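Long-range contacts in pullulanase (Klebsiella oxytoca, PDB 2YOC), which hydrolyses the alpha-1,6-glucosidic links of pullulan and probably of related branched alpha-glucans, and is a substrate of a type 2 secretion system: residues 162-167 against 621-626; 247-252 against 264-269; 418-423 against 541-546; 480-485 against 882-887. One frame throughout, in Å; residues are numbered along the deposited sequence.

Contact 1: residues 162-167 against 621-626; sequences VALAEA and ETTGSV
Ala165 and Thr622 make the hydrogen bond that joins these two loops. Ala165 N donates to Thr622 O over 2.9 Å, bent to 143° at the hydrogen and with the donor tilted 20° from the carbonyl plane. Glu166 N is 3.3 Å from the same Thr622 O but is poorly aimed at it, and bonds to Thr264 OG1 instead.

The rest is van der Waals contact. Leu164 lays its CB against Thr622 O, and its branch CD2 meets the methyl CG2 of Thr623 at 3.7 Å, the two side chains crossing obliquely. Next along, Ala165 CB sits 3.7 Å from Thr623 O and 3.8 Å from Gly624 N.

Within 621-626, Thr623 OG1 and Ser625 OG share a hydrogen bond of 3.1 Å, and Asn620 OD1 takes the backbone N-H groups of Thr622 and Thr623.

Residues 162-167 lead from helix 152-159 into strand 167-169 and run beside strand 260-267, with backbone bonds from Leu164 to Gln265 and from Ala167 to Gln267. The partner loop lies between helix 608-611 and strand 633-634, within the excursion that separates barrel strands 586-591 and 661-664.

Contact 2: residues 247-252 against 264-269; sequences GETVAI and TQVQTA
Ala251 and Thr264 are an antiparallel hydrogen-bonded pair in the beta hairpin made by strands 248-254 and 260-267, part of the seven-stranded mixed sheet in the pullulanase N2 region. Thr264 N donates to Ala251 O at 3.0 Å with a fairly straight N-H...O angle of 161°. In return Ala251 N reaches Thr264 O at 2.9 Å, nearly along the C=O axis. The same Thr264 O is also approached by Val250 CA, a CA-H...O contact of 3.4 Å, and by the methyl CG1 of Val250.

The strand segments run at 120° to each other, well short of antiparallel, and toward Thr249 side chains take over from backbone bonds. Thr249 and Val266 cross at about a right angle. Thr249 OG1 is set between its own backbone N and carbonyl carbon (chi1 59°), and rests 3.4 Å from Val266 CB and 3.6 Å from Val266 CG2. That CG2 also reaches back to Ala251 CB, at 4.3 Å.

Ala251 CB and Thr264 CG2 share one face of the sheet, 4.0 Å apart. The hydroxyl OG1 of Thr264 is used elsewhere, notably in a hydrogen bond with Ala163 O. Glu248, likewise, sends its carboxylate to a salt bridge with Arg357.

Strand 185-191 flanks the hairpin beyond 248-254, bonding Val250 to Tyr189, and strand 167-169 lies beyond 260-267. Thr249 and Val266 pack on Leu188, while Ala251 and Thr264 pack on Ala167 and Trp177.

Contact 3: residues 418-423 against 541-546; sequences HIRDLS and DSYNWG. With CA (calcium ion), chain L.
His418, the N-cap of helix 419-423, faces Tyr543 and Trp545 in a buried aromatic cluster, and both nitrogens of its ring are used. ND1 accepts from Arg420 N at 3.1 Å and, weakly, from Asp421 N. On the other side of the ring NE2 donates to Asn544 O over 2.8 Å at 164°; the oxygen lies in the imidazole plane, although the donor stands above the carbonyl plane. These bonds fix the rotation of the ring.

Tyr543 makes an offset stack with it, centroids 4.8 Å apart and planes at 27°, which carries the phenol OH over the centre of the imidazole. That hydroxyl donates to Asp421 OD1 at 2.7 Å, meeting the syn side of the carboxylate, whose OD2 forms a salt bridge with Arg871. Arg420 packs alongside: its CB is 3.8 Å from Tyr543 CD2 and its CD 3.4 Å from Ser542 O. The chain bends about the CG-CD bond (chi3 62°), which sets NE for a salt bridge with Asp884.

Asp541 OD1 binds a calcium ion at 2.6 Å, together with Ala538 O, and Asn544 OD1 closes an Asx turn onto Gly546 N. Tyr543 to Gly546 begin the YNWGYDP signature of type I pullulanases, here laid against the helix that follows the first strand of the (beta/alpha)8 barrel, at the C-terminal ends of the barrel strands, where such hydrolases keep their active site.

Contact 4: residues 480-485 against 882-887; sequences VADIQQ and SGDWFN
Ile483 pushes its CD1 methyl into the corner between Asp884 and Trp885. CD1 lies 3.9 Å from Asp884 CB and 4.1 Å from Trp885 CE3, arriving at the edge of the indole, near its plane. With chi1 at 66°, Ile483 CG1 is held between the backbone N and carbonyl carbon, 4.1 Å from Asp884 CB, and the side chain crosses the tryptophan at about a right angle.

The polar side of the contact gathers at Asp884 OD2. Gln484, its chain bent at chi2 (78°), brings its amide up to this oxygen across the direction of the aspartate, the amide and carboxylate planes being 60° apart. The NE2 to OD2 hydrogen bond is weak, at 3.5 Å, and Gln484 OE1, an acceptor too, lies as near, 3.4 Å from Asp884 OD2, so the grip is slight. Asp482 OD1 comes within 4.4 Å of the same OD2, a pairing of like charges. Each acid has a stronger partner elsewhere: Arg420 for Asp884, which probably offsets the repulsion, and Ser542 N for Asp482.

Residues 482-485 form a type I beta turn, closed by Gln485 N to Asp482 O at 3.0 Å. Gln485 OE1 braces it by taking Asp482 N at 2.9 Å, almost straight.

Helices 512-520 and 529-537 pack around the contact. Ile483 and Trp885 both touch Leu516 of the first; Val537 of the second meets Ile483, and Val530 and Asn534 meet Trp885, whose NE1 bonds to Val900 O. The short helix 883-886 follows barrel strand 860-864 and packs through Trp885 on the same two helices as Ile483.

Overall arrangement
The four contacts fall into two pairs. Contacts 1 and 2 have centres 9 Å apart and meet at strand 260-267, which belongs to contact 2 and borders the 162-167 loop of contact 1: Thr264 OG1 ties the two, and contact 1 carries the N2 sheet on to a loop of the barrel. Contacts 3 and 4, also 9 Å apart, meet through Arg420 with Asp884 and Ser542 with Asp482, joining the segments that follow the first and eighth barrel strands to the insertion region. Between the pairs, centres lie 39 to 48 Å apart. Along the chain contact 2 closes first; contact 4 alternates with both contact 1 and contact 3.

Contact 1: residues 162-167 against 621-626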
loop_
_atom_site.group_PDB
_atom_site.type_symbol
_atom_site.label_atom_id
_atom_site.label_comp_id
_atom_site.label_asym_id
_atom_site.label_seq_id
_atom_site.Cartn_x
_atom_site.Cartn_y
_atom_site.Cartn_z
ATOM N N VAL B 162 -19.299 -28.240 45.227
ATOM C CA VAL B 162 -18.916 -26.912 44.865
ATOM C C VAL B 162 -17.532 -26.912 44.252
ATOM O O VAL B 162 -16.582 -27.382 44.875
ATOM C CB VAL B 162 -19.116 -25.884 46.013
ATOM C CG1 VAL B 162 -19.029 -24.452 45.489
ATOM C CG2 VAL B 162 -20.405 -26.103 46.801
ATOM N N ALA B 163 -17.454 -26.446 42.992
ATOM C CA ALA B 163 -16.236 -26.373 42.187
ATOM C C ALA B 163 -16.169 -25.064 41.408
ATOM O O ALA B 163 -17.199 -24.602 40.908
ATOM C CB ALA B 163 -16.192 -27.537 41.217
ATOM N N LEU B 164 -14.946 -24.490 41.272
ATOM C CA LEU B 164 -14.652 -23.235 40.537
ATOM C C LEU B 164 -15.438 -21.997 41.054
ATOM O O LEU B 164 -16.121 -22.096 42.072
ATOM C CB LEU B 164 -14.803 -23.408 38.996
ATOM C CG LEU B 164 -14.268 -24.703 38.358
ATOM C CD1 LEU B 164 -15.028 -25.046 37.105
ATOM C CD2 LEU B 164 -12.806 -24.610 38.058
ATOM N N ALA B 165 -15.293 -20.833 40.400
ATOM C CA ALA B 165 -15.978 -19.601 40.788
ATOM C C ALA B 165 -16.623 -18.990 39.533
ATOM O O ALA B 165 -16.257 -17.902 39.084
ATOM C CB ALA B 165 -14.987 -18.640 41.404
ATOM N N GLU B 166 -17.563 -19.746 38.945
ATOM C CA GLU B 166 -18.228 -19.444 37.684
ATOM C C GLU B 166 -19.217 -18.306 37.736
ATOM O O GLU B 166 -19.397 -17.645 36.719
ATOM C CB GLU B 166 -18.916 -20.706 37.119
ATOM C CG GLU B 166 -17.999 -21.890 36.840
ATOM C CD GLU B 166 -18.747 -23.194 36.633
ATOM O OE1 GLU B 166 -19.793 -23.185 35.942
ATOM O OE2 GLU B 166 -18.300 -24.221 37.194
ATOM N N ALA B 167 -19.885 -18.100 38.886
ATOM C CA ALA B 167 -20.916 -17.066 39.088
ATOM C C ALA B 167 -20.357 -15.680 39.512
ATOM O O ALA B 167 -19.287 -15.577 40.128
ATOM C CB ALA B 167 -21.987 -17.558 40.066
ATOM N N GLU B 621 -12.333 -15.347 35.087
ATOM C CA GLU B 621 -13.796 -15.386 34.916
ATOM C C GLU B 621 -14.500 -16.713 35.287
ATOM O O GLU B 621 -15.707 -16.698 35.558
ATOM C CB GLU B 621 -14.173 -15.011 33.459
ATOM C CG GLU B 621 -13.696 -13.646 32.958
ATOM C CD GLU B 621 -12.519 -13.626 31.990
ATOM O OE1 GLU B 621 -11.546 -14.391 32.198
ATOM O OE2 GLU B 621 -12.553 -12.805 31.043
ATOM N N THR B 622 -13.755 -17.854 35.260
ATOM C CA THR B 622 -14.219 -19.244 35.496
ATOM C C THR B 622 -13.815 -19.809 36.865
ATOM O O THR B 622 -14.642 -20.396 37.575
ATOM C CB THR B 622 -13.623 -20.168 34.391
ATOM O OG1 THR B 622 -14.029 -19.752 33.084
ATOM C CG2 THR B 622 -13.970 -21.617 34.591
ATOM N N THR B 623 -12.522 -19.703 37.177
ATOM C CA THR B 623 -11.896 -20.290 38.355
ATOM C C THR B 623 -11.764 -19.397 39.582
ATOM O O THR B 623 -11.595 -19.920 40.685
ATOM C CB THR B 623 -10.550 -20.841 37.923
ATOM O OG1 THR B 623 -9.729 -19.763 37.473
ATOM C CG2 THR B 623 -10.694 -21.810 36.777
ATOM N N GLY B 624 -11.805 -18.073 39.386
ATOM C CA GLY B 624 -11.613 -17.114 40.465
ATOM C C GLY B 624 -10.160 -17.032 40.928
ATOM O O GLY B 624 -9.874 -16.383 41.933
ATOM N N SER B 625 -9.217 -17.702 40.221
ATOM C CA SER B 625 -7.780 -17.641 40.535
ATOM C C SER B 625 -7.268 -16.249 40.147
ATOM O O SER B 625 -7.745 -15.672 39.152
ATOM C CB SER B 625 -6.998 -18.700 39.762
ATOM O OG SER B 625 -7.631 -19.974 39.773
ATOM N N VAL B 626 -6.341 -15.690 40.960
ATOM C CA VAL B 626 -5.782 -14.362 40.710
ATOM C C VAL B 626 -4.948 -14.488 39.465
ATOM O O VAL B 626 -4.101 -15.380 39.389
ATOM C CB VAL B 626 -4.961 -13.794 41.905
ATOM C CG1 VAL B 626 -4.312 -12.450 41.551
ATOM C CG2 VAL B 626 -5.817 -13.672 43.163
#

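Contact 2: residues 247-252 against 264-269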
loop_
_atom_site.group_PDB
_atom_site.type_symbol
_atom_site.label_atom_id
_atom_site.label_comp_id
_atom_site.label_asym_id
_atom_site.label_seq_id
_atom_site.Cartn_x
_atom_site.Cartn_y
_atom_site.Cartn_z
ATOM N N GLY B 247 -20.507 -13.711 54.571
ATOM C CA GLY B 247 -19.951 -15.055 54.533
ATOM C C GLY B 247 -19.891 -15.678 53.167
ATOM O O GLY B 247 -19.579 -14.997 52.190
ATOM N N GLU B 248 -20.135 -16.987 53.098
ATOM C CA GLU B 248 -20.097 -17.707 51.833
ATOM C C GLU B 248 -21.439 -17.627 51.087
ATOM O O GLU B 248 -22.496 -17.503 51.712
ATOM C CB GLU B 248 -19.681 -19.178 52.042
ATOM C CG GLU B 248 -19.425 -19.899 50.729
ATOM C CD GLU B 248 -18.725 -21.234 50.820
ATOM O OE1 GLU B 248 -17.500 -21.246 51.088
ATOM O OE2 GLU B 248 -19.381 -22.260 50.526
ATOM N N THR B 249 -21.366 -17.639 49.753
ATOM C CA THR B 249 -22.483 -17.730 48.823
ATOM C C THR B 249 -22.051 -18.733 47.753
ATOM O O THR B 249 -20.878 -18.773 47.362
ATOM C CB THR B 249 -22.876 -16.397 48.174
ATOM O OG1 THR B 249 -21.761 -15.873 47.460
ATOM C CG2 THR B 249 -23.445 -15.402 49.158
ATOM N N VAL B 250 -22.985 -19.550 47.294
ATOM C CA VAL B 250 -22.698 -20.563 46.287
ATOM C C VAL B 250 -23.881 -20.588 45.315
ATOM O O VAL B 250 -25.040 -20.650 45.766
ATOM C CB VAL B 250 -22.444 -21.949 46.953
ATOM C CG1 VAL B 250 -22.583 -23.087 45.958
ATOM C CG2 VAL B 250 -21.082 -22.003 47.631
ATOM N N ALA B 251 -23.594 -20.533 43.992
ATOM C CA ALA B 251 -24.646 -20.609 42.990
ATOM C C ALA B 251 -24.949 -22.073 42.665
ATOM O O ALA B 251 -24.037 -22.849 42.347
ATOM C CB ALA B 251 -24.238 -19.860 41.753
ATOM N N ILE B 252 -26.222 -22.472 42.836
ATOM C CA ILE B 252 -26.626 -23.853 42.599
ATOM C C ILE B 252 -27.665 -24.012 41.495
ATOM O O ILE B 252 -28.701 -23.325 41.493
ATOM C CB ILE B 252 -26.938 -24.672 43.894
ATOM C CG1 ILE B 252 -25.736 -24.627 44.851
ATOM C CG2 ILE B 252 -27.276 -26.124 43.532
ATOM C CD1 ILE B 252 -25.806 -25.429 46.122
ATOM N N THR B 264 -21.148 -23.786 42.286
ATOM C CA THR B 264 -19.939 -22.973 42.076
ATOM C C THR B 264 -19.857 -21.810 43.076
ATOM O O THR B 264 -20.891 -21.350 43.575
ATOM C CB THR B 264 -19.874 -22.490 40.596
ATOM O OG1 THR B 264 -18.531 -22.157 40.233
ATOM C CG2 THR B 264 -20.823 -21.323 40.300
ATOM N N GLN B 265 -18.627 -21.319 43.342
ATOM C CA GLN B 265 -18.396 -20.175 44.225
ATOM C C GLN B 265 -18.756 -18.885 43.478
ATOM O O GLN B 265 -18.853 -18.888 42.241
ATOM C CB GLN B 265 -16.956 -20.136 44.747
ATOM C CG GLN B 265 -16.604 -21.264 45.705
ATOM C CD GLN B 265 -15.423 -20.908 46.580
ATOM O OE1 GLN B 265 -14.287 -21.385 46.399
ATOM N NE2 GLN B 265 -15.664 -20.059 47.578
ATOM N N VAL B 266 -19.006 -17.795 44.225
ATOM C CA VAL B 266 -19.434 -16.526 43.624
ATOM C C VAL B 266 -18.375 -15.429 43.759
ATOM O O VAL B 266 -17.844 -15.194 44.850
ATOM C CB VAL B 266 -20.817 -16.079 44.197
ATOM C CG1 VAL B 266 -21.355 -14.838 43.484
ATOM C CG2 VAL B 266 -21.840 -17.209 44.157
ATOM N N GLN B 267 -18.104 -14.749 42.650
ATOM C CA GLN B 267 -17.216 -13.595 42.551
ATOM C C GLN B 267 -18.095 -12.363 42.841
ATOM O O GLN B 267 -19.040 -12.078 42.093
ATOM C CB GLN B 267 -16.565 -13.548 41.155
ATOM C CG GLN B 267 -15.447 -14.594 40.987
ATOM C CD GLN B 267 -14.666 -14.461 39.695
ATOM O OE1 GLN B 267 -14.111 -13.406 39.353
ATOM N NE2 GLN B 267 -14.527 -15.566 39.002
ATOM N N THR B 268 -17.821 -11.673 43.972
ATOM C CA THR B 268 -18.647 -10.564 44.483
ATOM C C THR B 268 -18.140 -9.130 44.315
ATOM O O THR B 268 -18.812 -8.214 44.810
ATOM C CB THR B 268 -19.006 -10.833 45.952
ATOM O OG1 THR B 268 -17.803 -10.976 46.704
ATOM C CG2 THR B 268 -19.881 -12.076 46.133
ATOM N N ALA B 269 -16.999 -8.902 43.615
ATOM C CA ALA B 269 -16.479 -7.526 43.484
ATOM C C ALA B 269 -17.473 -6.497 42.903
ATOM O O ALA B 269 -17.522 -5.361 43.371
ATOM C CB ALA B 269 -15.170 -7.507 42.715
#

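Contact 3: residues 418-423 against 541-546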
loop_
_atom_site.group_PDB
_atom_site.type_symbol
_atom_site.label_atom_id
_atom_site.label_comp_id
_atom_site.label_asym_id
_atom_site.label_seq_id
_atom_site.Cartn_x
_atom_site.Cartn_y
_atom_site.Cartn_z
ATOM N N HIS B 418 18.942 3.668 40.121
ATOM C CA HIS B 418 18.596 2.694 41.168
ATOM C C HIS B 418 19.504 2.976 42.372
ATOM O O HIS B 418 20.699 3.225 42.181
ATOM C CB HIS B 418 18.776 1.254 40.648
ATOM C CG HIS B 418 18.441 0.161 41.634
ATOM N ND1 HIS B 418 19.341 -0.237 42.608
ATOM C CD2 HIS B 418 17.333 -0.618 41.726
ATOM C CE1 HIS B 418 18.750 -1.220 43.271
ATOM N NE2 HIS B 418 17.547 -1.490 42.773
ATOM N N ILE B 419 18.940 2.941 43.610
ATOM C CA ILE B 419 19.649 3.269 44.863
ATOM C C ILE B 419 20.964 2.526 45.096
ATOM O O ILE B 419 21.939 3.143 45.523
ATOM C CB ILE B 419 18.703 3.351 46.099
ATOM C CG1 ILE B 419 17.494 4.317 45.870
ATOM C CG2 ILE B 419 19.434 3.657 47.409
ATOM C CD1 ILE B 419 17.796 5.724 45.418
ATOM N N ARG B 420 21.007 1.228 44.773
ATOM C CA ARG B 420 22.228 0.441 44.917
ATOM C C ARG B 420 23.151 0.734 43.736
ATOM O O ARG B 420 24.301 1.133 43.944
ATOM C CB ARG B 420 21.936 -1.055 45.083
ATOM C CG ARG B 420 21.356 -1.374 46.459
ATOM C CD ARG B 420 21.656 -2.789 46.915
ATOM N NE ARG B 420 23.094 -3.037 47.055
ATOM C CZ ARG B 420 23.765 -2.956 48.196
ATOM N NH1 ARG B 420 23.137 -2.643 49.323
ATOM N NH2 ARG B 420 25.068 -3.195 48.223
ATOM N N ASP B 421 22.613 0.666 42.503
ATOM C CA ASP B 421 23.349 0.976 41.273
ATOM C C ASP B 421 24.180 2.289 41.374
ATOM O O ASP B 421 25.285 2.359 40.822
ATOM C CB ASP B 421 22.383 1.032 40.064
ATOM C CG ASP B 421 21.854 -0.306 39.562
ATOM O OD1 ASP B 421 22.338 -1.348 40.034
ATOM O OD2 ASP B 421 20.964 -0.303 38.671
ATOM N N LEU B 422 23.660 3.301 42.107
ATOM C CA LEU B 422 24.315 4.600 42.284
ATOM C C LEU B 422 25.524 4.579 43.232
ATOM O O LEU B 422 26.619 4.986 42.828
ATOM C CB LEU B 422 23.308 5.683 42.744
ATOM C CG LEU B 422 22.247 6.140 41.765
ATOM C CD1 LEU B 422 21.238 6.979 42.456
ATOM C CD2 LEU B 422 22.837 6.953 40.670
ATOM N N SER B 423 25.321 4.115 44.487
ATOM C CA SER B 423 26.344 4.132 45.539
ATOM C C SER B 423 26.921 2.799 46.060
ATOM O O SER B 423 27.767 2.855 46.946
ATOM C CB SER B 423 25.834 4.945 46.719
ATOM O OG SER B 423 24.608 4.412 47.194
ATOM N N ASP B 541 20.891 -11.216 49.157
ATOM C CA ASP B 541 21.467 -9.889 48.944
ATOM C C ASP B 541 20.458 -8.759 49.290
ATOM O O ASP B 541 19.324 -9.028 49.740
ATOM C CB ASP B 541 22.140 -9.755 47.543
ATOM C CG ASP B 541 21.260 -9.684 46.284
ATOM O OD1 ASP B 541 20.008 -9.735 46.410
ATOM O OD2 ASP B 541 21.828 -9.597 45.167
ATOM N N SER B 542 20.904 -7.505 49.120
ATOM C CA SER B 542 20.133 -6.289 49.340
ATOM C C SER B 542 19.669 -5.732 47.970
ATOM O O SER B 542 19.005 -4.673 47.883
ATOM C CB SER B 542 21.004 -5.276 50.069
ATOM O OG SER B 542 21.343 -5.719 51.372
ATOM N N TYR B 543 20.004 -6.489 46.900
ATOM C CA TYR B 543 19.732 -6.121 45.519
ATOM C C TYR B 543 18.483 -6.705 44.864
ATOM O O TYR B 543 18.400 -7.903 44.595
ATOM C CB TYR B 543 20.968 -6.341 44.617
ATOM C CG TYR B 543 20.870 -5.552 43.338
ATOM C CD1 TYR B 543 20.053 -5.979 42.292
ATOM C CD2 TYR B 543 21.539 -4.344 43.194
ATOM C CE1 TYR B 543 19.886 -5.207 41.142
ATOM C CE2 TYR B 543 21.385 -3.565 42.046
ATOM C CZ TYR B 543 20.559 -4.002 41.020
ATOM O OH TYR B 543 20.398 -3.235 39.891
ATOM N N ASN B 544 17.567 -5.819 44.525
ATOM C CA ASN B 544 16.382 -6.089 43.737
ATOM C C ASN B 544 15.959 -4.754 43.163
ATOM O O ASN B 544 16.199 -3.721 43.797
ATOM C CB ASN B 544 15.241 -6.734 44.513
ATOM C CG ASN B 544 14.201 -7.295 43.570
ATOM O OD1 ASN B 544 13.499 -6.570 42.857
ATOM N ND2 ASN B 544 14.133 -8.601 43.458
ATOM N N TRP B 545 15.390 -4.760 41.937
ATOM C CA TRP B 545 14.880 -3.542 41.315
ATOM C C TRP B 545 13.738 -3.014 42.201
ATOM O O TRP B 545 13.728 -1.827 42.557
ATOM C CB TRP B 545 14.364 -3.856 39.923
ATOM C CG TRP B 545 15.422 -4.083 38.886
ATOM C CD1 TRP B 545 16.755 -3.792 38.977
ATOM C CD2 TRP B 545 15.205 -4.559 37.551
ATOM N NE1 TRP B 545 17.394 -4.112 37.796
ATOM C CE2 TRP B 545 16.463 -4.578 36.900
ATOM C CE3 TRP B 545 14.071 -5.017 36.853
ATOM C CZ2 TRP B 545 16.614 -5.027 35.581
ATOM C CZ3 TRP B 545 14.229 -5.493 35.557
ATOM C CH2 TRP B 545 15.481 -5.477 34.927
ATOM N N GLY B 546 12.857 -3.938 42.618
ATOM C CA GLY B 546 11.780 -3.690 43.567
ATOM C C GLY B 546 10.379 -3.672 43.016
ATOM O O GLY B 546 9.483 -3.160 43.684
HETATM CA CA CA L . 17.409 -10.248 46.380
#

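Contact 4: residues 480-485 against 882-887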
loop_
_atom_site.group_PDB
_atom_site.type_symbol
_atom_site.label_atom_id
_atom_site.label_comp_id
_atom_site.label_asym_id
_atom_site.label_seq_id
_atom_site.Cartn_x
_atom_site.Cartn_y
_atom_site.Cartn_z
ATOM N N VAL B 480 20.656 -10.880 55.976
ATOM C CA VAL B 480 21.184 -10.489 54.671
ATOM C C VAL B 480 22.724 -10.456 54.647
ATOM O O VAL B 480 23.351 -10.118 55.651
ATOM C CB VAL B 480 20.537 -9.118 54.259
ATOM C CG1 VAL B 480 21.468 -8.251 53.406
ATOM C CG2 VAL B 480 19.187 -9.326 53.560
ATOM N N ALA B 481 23.316 -10.777 53.478
ATOM C CA ALA B 481 24.761 -10.729 53.241
ATOM C C ALA B 481 25.059 -10.221 51.826
ATOM O O ALA B 481 24.477 -10.713 50.855
ATOM C CB ALA B 481 25.367 -12.097 53.433
ATOM N N ASP B 482 25.951 -9.230 51.708
ATOM C CA ASP B 482 26.339 -8.694 50.403
ATOM C C ASP B 482 27.792 -9.038 50.069
ATOM O O ASP B 482 28.567 -9.414 50.956
ATOM C CB ASP B 482 26.056 -7.192 50.297
ATOM C CG ASP B 482 24.595 -6.849 50.494
ATOM O OD1 ASP B 482 23.783 -7.201 49.618
ATOM O OD2 ASP B 482 24.264 -6.246 51.535
ATOM N N ILE B 483 28.143 -8.944 48.779
ATOM C CA ILE B 483 29.459 -9.278 48.229
ATOM C C ILE B 483 30.638 -8.564 48.889
ATOM O O ILE B 483 31.742 -9.112 48.922
ATOM C CB ILE B 483 29.496 -9.220 46.682
ATOM C CG1 ILE B 483 29.293 -7.790 46.159
ATOM C CG2 ILE B 483 28.504 -10.209 46.063
ATOM C CD1 ILE B 483 29.795 -7.589 44.826
ATOM N N GLN B 484 30.392 -7.376 49.451
ATOM C CA GLN B 484 31.370 -6.530 50.147
ATOM C C GLN B 484 31.924 -7.211 51.400
ATOM O O GLN B 484 33.063 -6.957 51.786
ATOM C CB GLN B 484 30.710 -5.189 50.546
ATOM C CG GLN B 484 30.411 -4.244 49.365
ATOM C CD GLN B 484 29.178 -4.583 48.537
ATOM O OE1 GLN B 484 28.090 -4.870 49.056
ATOM N NE2 GLN B 484 29.306 -4.496 47.222
ATOM N N GLN B 485 31.106 -8.089 52.003
ATOM C CA GLN B 485 31.343 -8.800 53.257
ATOM C C GLN B 485 32.011 -10.178 53.109
ATOM O O GLN B 485 31.938 -10.770 52.026
ATOM C CB GLN B 485 30.008 -8.924 54.014
ATOM C CG GLN B 485 29.385 -7.565 54.343
ATOM C CD GLN B 485 27.972 -7.678 54.829
ATOM O OE1 GLN B 485 27.059 -8.133 54.125
ATOM N NE2 GLN B 485 27.756 -7.225 56.039
ATOM N N SER B 882 20.435 -9.894 39.761
ATOM C CA SER B 882 21.774 -10.246 39.298
ATOM C C SER B 882 22.786 -9.476 40.136
ATOM O O SER B 882 23.982 -9.440 39.823
ATOM C CB SER B 882 21.927 -10.019 37.797
ATOM O OG SER B 882 21.328 -11.097 37.090
ATOM N N GLY B 883 22.271 -8.906 41.228
ATOM C CA GLY B 883 23.017 -8.223 42.276
ATOM C C GLY B 883 23.969 -7.121 41.891
ATOM O O GLY B 883 23.938 -6.613 40.770
ATOM N N ASP B 884 24.812 -6.742 42.859
ATOM C CA ASP B 884 25.823 -5.701 42.717
ATOM C C ASP B 884 26.802 -6.048 41.587
ATOM O O ASP B 884 27.226 -5.149 40.859
ATOM C CB ASP B 884 26.591 -5.507 44.040
ATOM C CG ASP B 884 25.787 -4.960 45.210
ATOM O OD1 ASP B 884 24.941 -4.064 44.985
ATOM O OD2 ASP B 884 26.054 -5.384 46.366
ATOM N N TRP B 885 27.137 -7.355 41.431
ATOM C CA TRP B 885 28.067 -7.829 40.414
ATOM C C TRP B 885 27.742 -7.397 38.988
ATOM O O TRP B 885 28.520 -6.651 38.397
ATOM C CB TRP B 885 28.267 -9.338 40.490
ATOM C CG TRP B 885 29.528 -9.797 39.802
ATOM C CD1 TRP B 885 29.625 -10.473 38.621
ATOM C CD2 TRP B 885 30.876 -9.572 40.247
ATOM N NE1 TRP B 885 30.948 -10.701 38.313
ATOM C CE2 TRP B 885 31.736 -10.174 39.301
ATOM C CE3 TRP B 885 31.441 -8.928 41.367
ATOM C CZ2 TRP B 885 33.124 -10.143 39.432
ATOM C CZ3 TRP B 885 32.817 -8.912 41.505
ATOM C CH2 TRP B 885 33.644 -9.506 40.541
ATOM N N PHE B 886 26.608 -7.848 38.441
ATOM C CA PHE B 886 26.240 -7.531 37.061
ATOM C C PHE B 886 25.754 -6.113 36.801
ATOM O O PHE B 886 26.055 -5.553 35.750
ATOM C CB PHE B 886 25.299 -8.591 36.477
ATOM C CG PHE B 886 25.988 -9.916 36.288
ATOM C CD1 PHE B 886 26.727 -10.178 35.138
ATOM C CD2 PHE B 886 25.942 -10.888 37.280
ATOM C CE1 PHE B 886 27.395 -11.403 34.975
ATOM C CE2 PHE B 886 26.615 -12.109 37.123
ATOM C CZ PHE B 886 27.333 -12.359 35.969
ATOM N N ASN B 887 25.048 -5.521 37.768
ATOM C CA ASN B 887 24.477 -4.180 37.681
ATOM C C ASN B 887 25.433 -3.086 38.154
ATOM O O ASN B 887 25.009 -1.988 38.507
ATOM C CB ASN B 887 23.188 -4.156 38.481
ATOM C CG ASN B 887 22.064 -4.855 37.804
ATOM O OD1 ASN B 887 21.319 -4.259 37.012
ATOM N ND2 ASN B 887 21.855 -6.095 38.180
#